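Local coordinates for type II toxin-antitoxin system RelE/ParE family toxin (Pyrococcus horikoshii, PDB 1WMI), which probably acts as the toxin of a type II toxin-antitoxin pair of the RelE/ParE family, which in its relatives arrests growth by blocking translation or DNA gyrase, at residues M1-K9 against R30-V38; R60-Y68 against I79-R87. All coordinates share one frame; numbering follows the deposited sequence.

Contact 1 (M1-K9 against R30-V38); sequences MTYRVKIHK and RDILEYEPV
R30 and L33, in the C-terminal part of helix 20-33, meet V5: the CB of L33 lies 4.1 Å from V5 CG2. The same methyl is pressed harder by E34, whose CG approaches it to 3.4 Å with the two side chains crossing at about a right angle. Beyond CG the E34 chain runs extended (chi2 171°), which carries its carboxylate past the valine to a water; that water accepts from V5 N and donates to E34 OE1. The one direct hydrogen bond across the contact runs from Y3 N to E34 O, 2.8 Å and 155°. Y35 turns its CB away, yet its ring swings back until CD1 is 3.6 Å from T2 OG1, a hydroxyl whose stronger partner is an acidic side chain of another protein. P37 closes the series, setting CB over one face of the Y3 ring, toward its rim, and bringing P37 CD 3.4 Å from Y3 CE2, while Y35 O sits at the edge of that ring. Helix 20-33 packs against a face of the sheet, L33 also touching I77 and I79 of the neighbouring strand 76-83, and a strand of the other protein continues the sheet past strand 4-8.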
loop_
_atom_site.group_PDB
_atom_site.type_symbol
_atom_site.label_atom_id
_atom_site.label_comp_id
_atom_site.label_asym_id
_atom_site.label_seq_id
_atom_site.Cartn_x
_atom_site.Cartn_y
_atom_site.Cartn_z
ATOM N N MET A 1 -5.045 24.123 -8.266
ATOM C CA MET A 1 -5.017 23.797 -9.719
ATOM C C MET A 1 -3.672 23.213 -10.115
ATOM O O MET A 1 -3.523 22.723 -11.234
ATOM C CB MET A 1 -5.251 25.055 -10.561
ATOM C CG MET A 1 -4.094 26.054 -10.525
ATOM S SD MET A 1 -4.108 27.241 -11.893
ATOM C CE MET A 1 -4.964 28.640 -11.159
ATOM N N THR A 2 -2.699 23.282 -9.203
ATOM C CA THR A 2 -1.339 22.786 -9.445
ATOM C C THR A 2 -1.206 21.835 -10.639
ATOM O O THR A 2 -0.452 22.106 -11.568
ATOM C CB THR A 2 -0.762 22.053 -8.206
ATOM O OG1 THR A 2 -1.015 22.817 -7.022
ATOM C CG2 THR A 2 0.743 21.876 -8.355
ATOM N N TYR A 3 -1.937 20.724 -10.607
ATOM C CA TYR A 3 -1.882 19.731 -11.679
ATOM C C TYR A 3 -3.204 19.615 -12.430
ATOM O O TYR A 3 -4.274 19.717 -11.844
ATOM C CB TYR A 3 -1.531 18.351 -11.106
ATOM C CG TYR A 3 -0.159 18.250 -10.478
ATOM C CD1 TYR A 3 0.953 17.868 -11.231
ATOM C CD2 TYR A 3 0.033 18.569 -9.141
ATOM C CE1 TYR A 3 2.224 17.804 -10.659
ATOM C CE2 TYR A 3 1.289 18.510 -8.562
ATOM C CZ TYR A 3 2.380 18.132 -9.326
ATOM O OH TYR A 3 3.614 18.081 -8.735
ATOM N N ARG A 4 -3.123 19.386 -13.734
ATOM C CA ARG A 4 -4.319 19.226 -14.542
ATOM C C ARG A 4 -4.619 17.725 -14.555
ATOM O O ARG A 4 -3.745 16.912 -14.882
ATOM C CB ARG A 4 -4.061 19.744 -15.955
ATOM C CG ARG A 4 -5.312 20.133 -16.721
ATOM C CD ARG A 4 -4.973 21.171 -17.793
ATOM N NE ARG A 4 -6.151 21.703 -18.480
ATOM C CZ ARG A 4 -6.815 21.065 -19.439
ATOM N NH1 ARG A 4 -7.876 21.634 -20.002
ATOM N NH2 ARG A 4 -6.415 19.865 -19.841
ATOM N N VAL A 5 -5.842 17.359 -14.170
ATOM C CA VAL A 5 -6.239 15.959 -14.124
ATOM C C VAL A 5 -7.141 15.576 -15.286
ATOM O O VAL A 5 -8.146 16.245 -15.560
ATOM C CB VAL A 5 -6.988 15.627 -12.805
ATOM C CG1 VAL A 5 -7.324 14.148 -12.751
ATOM C CG2 VAL A 5 -6.135 16.013 -11.611
ATOM N N LYS A 6 -6.778 14.492 -15.963
ATOM C CA LYS A 6 -7.556 14.001 -17.095
ATOM C C LYS A 6 -7.987 12.555 -16.853
ATOM O O LYS A 6 -7.307 11.781 -16.171
ATOM C CB LYS A 6 -6.741 14.103 -18.393
ATOM C CG LYS A 6 -6.445 15.538 -18.823
ATOM C CD LYS A 6 -5.368 15.597 -19.907
ATOM C CE LYS A 6 -5.836 15.035 -21.252
ATOM N NZ LYS A 6 -6.540 16.036 -22.114
ATOM N N ILE A 7 -9.132 12.203 -17.415
ATOM C CA ILE A 7 -9.675 10.870 -17.258
ATOM C C ILE A 7 -9.878 10.251 -18.626
ATOM O O ILE A 7 -10.360 10.909 -19.548
ATOM C CB ILE A 7 -11.022 10.922 -16.520
ATOM C CG1 ILE A 7 -10.880 11.794 -15.270
ATOM C CG2 ILE A 7 -11.456 9.523 -16.137
ATOM C CD1 ILE A 7 -12.123 11.879 -14.443
ATOM N N HIS A 8 -9.495 8.985 -18.760
ATOM C CA HIS A 8 -9.657 8.299 -20.028
ATOM C C HIS A 8 -11.138 8.010 -20.206
ATOM O O HIS A 8 -11.841 7.715 -19.239
ATOM C CB HIS A 8 -8.847 7.002 -20.057
ATOM C CG HIS A 8 -8.846 6.332 -21.397
ATOM N ND1 HIS A 8 -9.986 5.815 -21.964
ATOM C CD2 HIS A 8 -7.852 6.133 -22.292
ATOM C CE1 HIS A 8 -9.697 5.325 -23.159
ATOM N NE2 HIS A 8 -8.409 5.507 -23.380
ATOM N N LYS A 9 -11.596 8.108 -21.449
ATOM C CA LYS A 9 -12.994 7.893 -21.815
ATOM C C LYS A 9 -13.623 6.649 -21.203
ATOM O O LYS A 9 -14.724 6.716 -20.654
ATOM C CB LYS A 9 -13.122 7.812 -23.336
ATOM C CG LYS A 9 -14.289 8.590 -23.927
ATOM C CD LYS A 9 -14.036 10.092 -23.928
ATOM C CE LYS A 9 -14.765 10.751 -25.100
ATOM N NZ LYS A 9 -14.661 12.236 -25.098
ATOM N N ARG A 30 -9.850 13.218 -7.107
ATOM C CA ARG A 30 -9.503 14.150 -8.182
ATOM C C ARG A 30 -9.100 15.510 -7.603
ATOM O O ARG A 30 -8.112 16.111 -8.023
ATOM C CB ARG A 30 -10.691 14.363 -9.123
ATOM C CG ARG A 30 -10.470 15.490 -10.127
ATOM C CD ARG A 30 -11.783 16.120 -10.595
ATOM N NE ARG A 30 -12.535 16.688 -9.480
ATOM C CZ ARG A 30 -13.752 17.221 -9.571
ATOM N NH1 ARG A 30 -14.332 17.702 -8.483
ATOM N NH2 ARG A 30 -14.387 17.275 -10.739
ATOM N N ASP A 31 -9.881 15.998 -6.646
ATOM C CA ASP A 31 -9.599 17.295 -6.032
ATOM C C ASP A 31 -8.235 17.292 -5.336
ATOM O O ASP A 31 -7.479 18.260 -5.416
ATOM C CB ASP A 31 -10.705 17.653 -5.028
ATOM C CG ASP A 31 -12.013 18.037 -5.708
ATOM O OD1 ASP A 31 -13.038 18.161 -5.005
ATOM O OD2 ASP A 31 -12.020 18.225 -6.942
ATOM N N ILE A 32 -7.917 16.196 -4.655
ATOM C CA ILE A 32 -6.640 16.095 -3.962
ATOM C C ILE A 32 -5.483 15.941 -4.948
ATOM O O ILE A 32 -4.412 16.526 -4.770
ATOM C CB ILE A 32 -6.655 14.918 -2.966
ATOM C CG1 ILE A 32 -7.623 15.245 -1.824
ATOM C CG2 ILE A 32 -5.253 14.655 -2.451
ATOM C CD1 ILE A 32 -7.875 14.126 -0.859
ATOM N N LEU A 33 -5.704 15.162 -5.994
ATOM C CA LEU A 33 -4.690 14.928 -7.020
ATOM C C LEU A 33 -4.168 16.232 -7.647
ATOM O O LEU A 33 -2.985 16.339 -8.004
ATOM C CB LEU A 33 -5.285 14.022 -8.104
ATOM C CG LEU A 33 -4.735 12.601 -8.275
ATOM C CD1 LEU A 33 -4.411 11.969 -6.928
ATOM C CD2 LEU A 33 -5.755 11.782 -9.048
ATOM N N GLU A 34 -5.048 17.223 -7.777
ATOM C CA GLU A 34 -4.662 18.500 -8.364
ATOM C C GLU A 34 -3.642 19.265 -7.522
ATOM O O GLU A 34 -2.934 20.126 -8.035
ATOM C CB GLU A 34 -5.903 19.361 -8.617
ATOM C CG GLU A 34 -6.780 18.787 -9.722
ATOM C CD GLU A 34 -8.113 19.494 -9.858
ATOM O OE1 GLU A 34 -8.911 19.090 -10.728
ATOM O OE2 GLU A 34 -8.371 20.447 -9.099
ATOM N N TYR A 35 -3.566 18.951 -6.233
ATOM C CA TYR A 35 -2.594 19.597 -5.360
ATOM C C TYR A 35 -1.437 18.664 -5.038
ATOM O O TYR A 35 -0.276 19.076 -5.033
ATOM C CB TYR A 35 -3.249 20.029 -4.047
ATOM C CG TYR A 35 -4.170 21.209 -4.175
ATOM C CD1 TYR A 35 -3.701 22.436 -4.625
ATOM C CD2 TYR A 35 -5.509 21.109 -3.807
ATOM C CE1 TYR A 35 -4.546 23.547 -4.698
ATOM C CE2 TYR A 35 -6.358 22.203 -3.876
ATOM C CZ TYR A 35 -5.872 23.420 -4.320
ATOM O OH TYR A 35 -6.716 24.507 -4.376
ATOM N N GLU A 36 -1.774 17.408 -4.761
ATOM C CA GLU A 36 -0.804 16.387 -4.390
ATOM C C GLU A 36 -0.896 15.209 -5.356
ATOM O O GLU A 36 -1.856 14.452 -5.328
ATOM C CB GLU A 36 -1.107 15.915 -2.965
ATOM C CG GLU A 36 -0.052 15.007 -2.367
ATOM C CD GLU A 36 1.168 15.782 -1.912
ATOM O OE1 GLU A 36 2.245 15.168 -1.752
ATOM O OE2 GLU A 36 1.042 17.015 -1.706
ATOM N N PRO A 37 0.104 15.042 -6.231
ATOM C CA PRO A 37 0.122 13.948 -7.210
ATOM C C PRO A 37 0.211 12.535 -6.613
ATOM O O PRO A 37 -0.294 11.572 -7.195
ATOM C CB PRO A 37 1.325 14.295 -8.078
ATOM C CG PRO A 37 2.246 14.958 -7.098
ATOM C CD PRO A 37 1.299 15.888 -6.376
ATOM N N VAL A 38 0.860 12.414 -5.461
ATOM C CA VAL A 38 0.985 11.121 -4.802
ATOM C C VAL A 38 0.546 11.206 -3.342
ATOM O O VAL A 38 1.371 11.318 -2.439
ATOM C CB VAL A 38 2.442 10.579 -4.857
ATOM C CG1 VAL A 38 2.477 9.143 -4.327
ATOM C CG2 VAL A 38 2.973 10.628 -6.288
HETATM O O HOH W 1 -7.858 19.279 -13.625
#

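Contact 2 (R60-Y68 against I79-R87); sequences RLGDYRVIY and ILKLKPRGR
With CG anti to its own carbonyl carbon (chi1 -66°) and a bend at chi3 (-69°), R65 brings its guanidinium beside the backbone of P84-G86. NE then donates to P84 O at 2.8 Å, within the guanidinium plane and at a fairly straight 164°; NH1 adds a weak bond to the same oxygen. K83 CB and G86 CA lie over opposite faces of the group, and acidic side chains of the chain of another protein form salt bridges with R65 NH1 and NH2 and with K83 NZ. R60, also bent at chi3, sends NH2 to R85 O at 2.7 Å. Strands 65-71 and 76-83 form an antiparallel beta hairpin, with R65-K83 and I67-K81 as hydrogen-bonded pairs and V66-L82 as a non-hydrogen-bonded one. A classic beta bulge interrupts the regular pairing: L80 and K81 both face I67, and I67 O accepts from L80 N (2.8 Å) and K81 N (3.2 Å). On the face carrying V66, L82 lies alongside that residue, its CD2 tight against V66 CG1 at 3.4 Å, and helices 9-15 and 20-33 cover this side. On the opposite face, I67 CD1 meets K83 CD at 3.7 Å, beside apolar side chains of the other protein.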
loop_
_atom_site.group_PDB
_atom_site.type_symbol
_atom_site.label_atom_id
_atom_site.label_comp_id
_atom_site.label_asym_id
_atom_site.label_seq_id
_atom_site.Cartn_x
_atom_site.Cartn_y
_atom_site.Cartn_z
ATOM N N ARG A 60 -5.766 3.298 -3.997
ATOM C CA ARG A 60 -6.842 2.476 -3.477
ATOM C C ARG A 60 -7.937 3.394 -2.921
ATOM O O ARG A 60 -7.696 4.210 -2.022
ATOM C CB ARG A 60 -6.292 1.531 -2.395
ATOM C CG ARG A 60 -7.268 0.456 -1.939
ATOM C CD ARG A 60 -6.609 -0.542 -0.995
ATOM N NE ARG A 60 -5.656 -1.414 -1.681
ATOM C CZ ARG A 60 -5.989 -2.319 -2.600
ATOM N NH1 ARG A 60 -5.050 -3.069 -3.165
ATOM N NH2 ARG A 60 -7.260 -2.482 -2.956
ATOM N N LEU A 61 -9.137 3.283 -3.483
ATOM C CA LEU A 61 -10.246 4.102 -3.026
ATOM C C LEU A 61 -11.227 3.292 -2.187
ATOM O O LEU A 61 -12.308 3.766 -1.847
ATOM C CB LEU A 61 -10.963 4.738 -4.221
ATOM C CG LEU A 61 -10.354 6.040 -4.764
ATOM C CD1 LEU A 61 -8.940 5.801 -5.278
ATOM C CD2 LEU A 61 -11.236 6.581 -5.869
ATOM N N GLY A 62 -10.838 2.070 -1.843
ATOM C CA GLY A 62 -11.705 1.217 -1.048
ATOM C C GLY A 62 -12.154 -0.009 -1.822
ATOM O O GLY A 62 -11.390 -0.963 -1.986
ATOM N N ASP A 63 -13.387 0.024 -2.316
ATOM C CA ASP A 63 -13.939 -1.095 -3.070
ATOM C C ASP A 63 -13.271 -1.310 -4.423
ATOM O O ASP A 63 -13.522 -2.316 -5.094
ATOM C CB ASP A 63 -15.445 -0.915 -3.270
ATOM C CG ASP A 63 -16.203 -0.845 -1.956
ATOM O OD1 ASP A 63 -17.435 -0.651 -1.979
ATOM O OD2 ASP A 63 -15.570 -0.979 -0.897
ATOM N N TYR A 64 -12.419 -0.376 -4.827
ATOM C CA TYR A 64 -11.737 -0.502 -6.105
ATOM C C TYR A 64 -10.409 0.241 -6.114
ATOM O O TYR A 64 -10.089 0.970 -5.177
ATOM C CB TYR A 64 -12.641 -0.003 -7.238
ATOM C CG TYR A 64 -12.975 1.469 -7.171
ATOM C CD1 TYR A 64 -12.262 2.403 -7.929
ATOM C CD2 TYR A 64 -14.002 1.934 -6.344
ATOM C CE1 TYR A 64 -12.565 3.770 -7.864
ATOM C CE2 TYR A 64 -14.309 3.296 -6.271
ATOM C CZ TYR A 64 -13.588 4.206 -7.033
ATOM O OH TYR A 64 -13.881 5.552 -6.946
ATOM N N ARG A 65 -9.639 0.035 -7.174
ATOM C CA ARG A 65 -8.336 0.672 -7.326
ATOM C C ARG A 65 -8.258 1.474 -8.622
ATOM O O ARG A 65 -8.860 1.100 -9.634
ATOM C CB ARG A 65 -7.236 -0.390 -7.329
ATOM C CG ARG A 65 -7.072 -1.136 -6.011
ATOM C CD ARG A 65 -6.175 -2.348 -6.187
ATOM N NE ARG A 65 -6.825 -3.368 -7.003
ATOM C CZ ARG A 65 -6.182 -4.325 -7.664
ATOM N NH1 ARG A 65 -6.867 -5.211 -8.378
ATOM N NH2 ARG A 65 -4.858 -4.387 -7.626
ATOM N N VAL A 66 -7.527 2.583 -8.589
ATOM C CA VAL A 66 -7.372 3.397 -9.782
ATOM C C VAL A 66 -5.892 3.512 -10.113
ATOM O O VAL A 66 -5.064 3.740 -9.225
ATOM C CB VAL A 66 -7.965 4.825 -9.597
ATOM C CG1 VAL A 66 -9.411 4.746 -9.131
ATOM C CG2 VAL A 66 -7.141 5.608 -8.608
ATOM N N ILE A 67 -5.560 3.324 -11.387
ATOM C CA ILE A 67 -4.182 3.440 -11.853
ATOM C C ILE A 67 -4.066 4.709 -12.691
ATOM O O ILE A 67 -4.890 4.964 -13.568
ATOM C CB ILE A 67 -3.757 2.223 -12.700
ATOM C CG1 ILE A 67 -3.867 0.949 -11.863
ATOM C CG2 ILE A 67 -2.318 2.393 -13.164
ATOM C CD1 ILE A 67 -3.264 -0.288 -12.536
ATOM N N TYR A 68 -3.039 5.504 -12.417
ATOM C CA TYR A 68 -2.859 6.764 -13.121
ATOM C C TYR A 68 -1.403 7.100 -13.361
ATOM O O TYR A 68 -0.509 6.491 -12.778
ATOM C CB TYR A 68 -3.522 7.897 -12.327
ATOM C CG TYR A 68 -2.897 8.196 -10.976
ATOM C CD1 TYR A 68 -1.942 9.196 -10.833
ATOM C CD2 TYR A 68 -3.302 7.506 -9.833
ATOM C CE1 TYR A 68 -1.406 9.513 -9.585
ATOM C CE2 TYR A 68 -2.775 7.813 -8.581
ATOM C CZ TYR A 68 -1.828 8.822 -8.465
ATOM O OH TYR A 68 -1.317 9.145 -7.231
ATOM N N ILE A 79 -5.897 9.558 -15.353
ATOM C CA ILE A 79 -6.510 8.403 -14.725
ATOM C C ILE A 79 -6.589 7.389 -15.860
ATOM O O ILE A 79 -7.388 7.540 -16.779
ATOM C CB ILE A 79 -7.938 8.725 -14.215
ATOM C CG1 ILE A 79 -7.906 9.952 -13.292
ATOM C CG2 ILE A 79 -8.531 7.505 -13.510
ATOM C CD1 ILE A 79 -7.082 9.787 -12.038
ATOM N N LEU A 80 -5.738 6.374 -15.807
ATOM C CA LEU A 80 -5.702 5.355 -16.845
ATOM C C LEU A 80 -6.812 4.308 -16.778
ATOM O O LEU A 80 -7.507 4.087 -17.770
ATOM C CB LEU A 80 -4.335 4.666 -16.856
ATOM C CG LEU A 80 -3.161 5.521 -17.357
ATOM C CD1 LEU A 80 -3.567 6.284 -18.618
ATOM C CD2 LEU A 80 -2.751 6.499 -16.294
ATOM N N LYS A 81 -6.981 3.652 -15.632
ATOM C CA LYS A 81 -8.028 2.640 -15.516
ATOM C C LYS A 81 -8.400 2.278 -14.084
ATOM O O LYS A 81 -7.743 2.693 -13.130
ATOM C CB LYS A 81 -7.622 1.363 -16.257
ATOM C CG LYS A 81 -6.508 0.589 -15.579
ATOM C CD LYS A 81 -6.316 -0.775 -16.207
ATOM C CE LYS A 81 -7.541 -1.656 -16.025
ATOM N NZ LYS A 81 -7.294 -3.027 -16.574
ATOM N N LEU A 82 -9.473 1.499 -13.956
ATOM C CA LEU A 82 -9.972 1.058 -12.659
ATOM C C LEU A 82 -9.772 -0.437 -12.533
ATOM O O LEU A 82 -9.660 -1.138 -13.539
ATOM C CB LEU A 82 -11.460 1.363 -12.527
ATOM C CG LEU A 82 -11.909 2.793 -12.819
ATOM C CD1 LEU A 82 -13.409 2.908 -12.588
ATOM C CD2 LEU A 82 -11.147 3.760 -11.925
ATOM N N LYS A 83 -9.730 -0.916 -11.293
ATOM C CA LYS A 83 -9.567 -2.336 -11.007
ATOM C C LYS A 83 -10.356 -2.731 -9.753
ATOM O O LYS A 83 -10.642 -1.891 -8.892
ATOM C CB LYS A 83 -8.084 -2.678 -10.827
ATOM C CG LYS A 83 -7.262 -2.554 -12.106
ATOM C CD LYS A 83 -5.799 -2.888 -11.849
ATOM C CE LYS A 83 -5.484 -4.369 -12.056
ATOM N NZ LYS A 83 -5.298 -4.698 -13.496
ATOM N N PRO A 84 -10.726 -4.020 -9.645
ATOM C CA PRO A 84 -11.484 -4.542 -8.503
ATOM C C PRO A 84 -10.753 -4.323 -7.185
ATOM O O PRO A 84 -9.633 -3.823 -7.168
ATOM C CB PRO A 84 -11.624 -6.028 -8.832
ATOM C CG PRO A 84 -11.626 -6.047 -10.311
ATOM C CD PRO A 84 -10.519 -5.078 -10.649
ATOM N N ARG A 85 -11.401 -4.709 -6.091
ATOM C CA ARG A 85 -10.848 -4.589 -4.743
ATOM C C ARG A 85 -9.431 -5.145 -4.764
ATOM O O ARG A 85 -8.519 -4.634 -4.096
ATOM C CB ARG A 85 -11.667 -5.443 -3.772
ATOM C CG ARG A 85 -11.865 -4.847 -2.394
ATOM C CD ARG A 85 -13.019 -3.872 -2.417
ATOM N NE ARG A 85 -14.220 -4.373 -1.749
ATOM C CZ ARG A 85 -14.764 -3.801 -0.679
ATOM N NH1 ARG A 85 -14.211 -2.715 -0.158
ATOM N NH2 ARG A 85 -15.860 -4.309 -0.132
ATOM N N GLY A 86 -9.286 -6.192 -5.570
ATOM C CA GLY A 86 -8.047 -6.930 -5.711
ATOM C C GLY A 86 -8.559 -8.252 -5.201
ATOM O O GLY A 86 -8.714 -8.433 -3.985
ATOM N N ARG A 87 -8.861 -9.152 -6.132
ATOM C CA ARG A 87 -9.434 -10.450 -5.807
ATOM C C ARG A 87 -8.784 -11.273 -4.705
ATOM O O ARG A 87 -8.856 -12.488 -4.741
ATOM C CB ARG A 87 -9.557 -11.308 -7.071
ATOM C CG ARG A 87 -9.195 -10.582 -8.350
ATOM C CD ARG A 87 -10.292 -10.686 -9.411
ATOM N NE ARG A 87 -9.794 -10.339 -10.743
ATOM C CZ ARG A 87 -10.548 -10.227 -11.835
ATOM N NH1 ARG A 87 -11.859 -10.430 -11.779
ATOM N NH2 ARG A 87 -9.980 -9.914 -12.993
#

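Both contacts reach one mixed sheet, in which strands 4-8 and 76-83 are neighbours, yet they lie on opposite sides of the chain's centre, with their centres about 16 Å apart. Contact 1 is the more buried and joins a strand to a helix end, through apolar contacts, a single direct hydrogen bond and a water bridge. Contact 2 is only partly buried and pairs two strands, so regular backbone bonds dominate, and arginines extend the grip beyond the hairpin. They meet where Y68 OH probably bonds to P37 O, where K6 O and I79 N join the strands, and where L33 packs on I79. The chain of another protein, presumably the antitoxin, touches both.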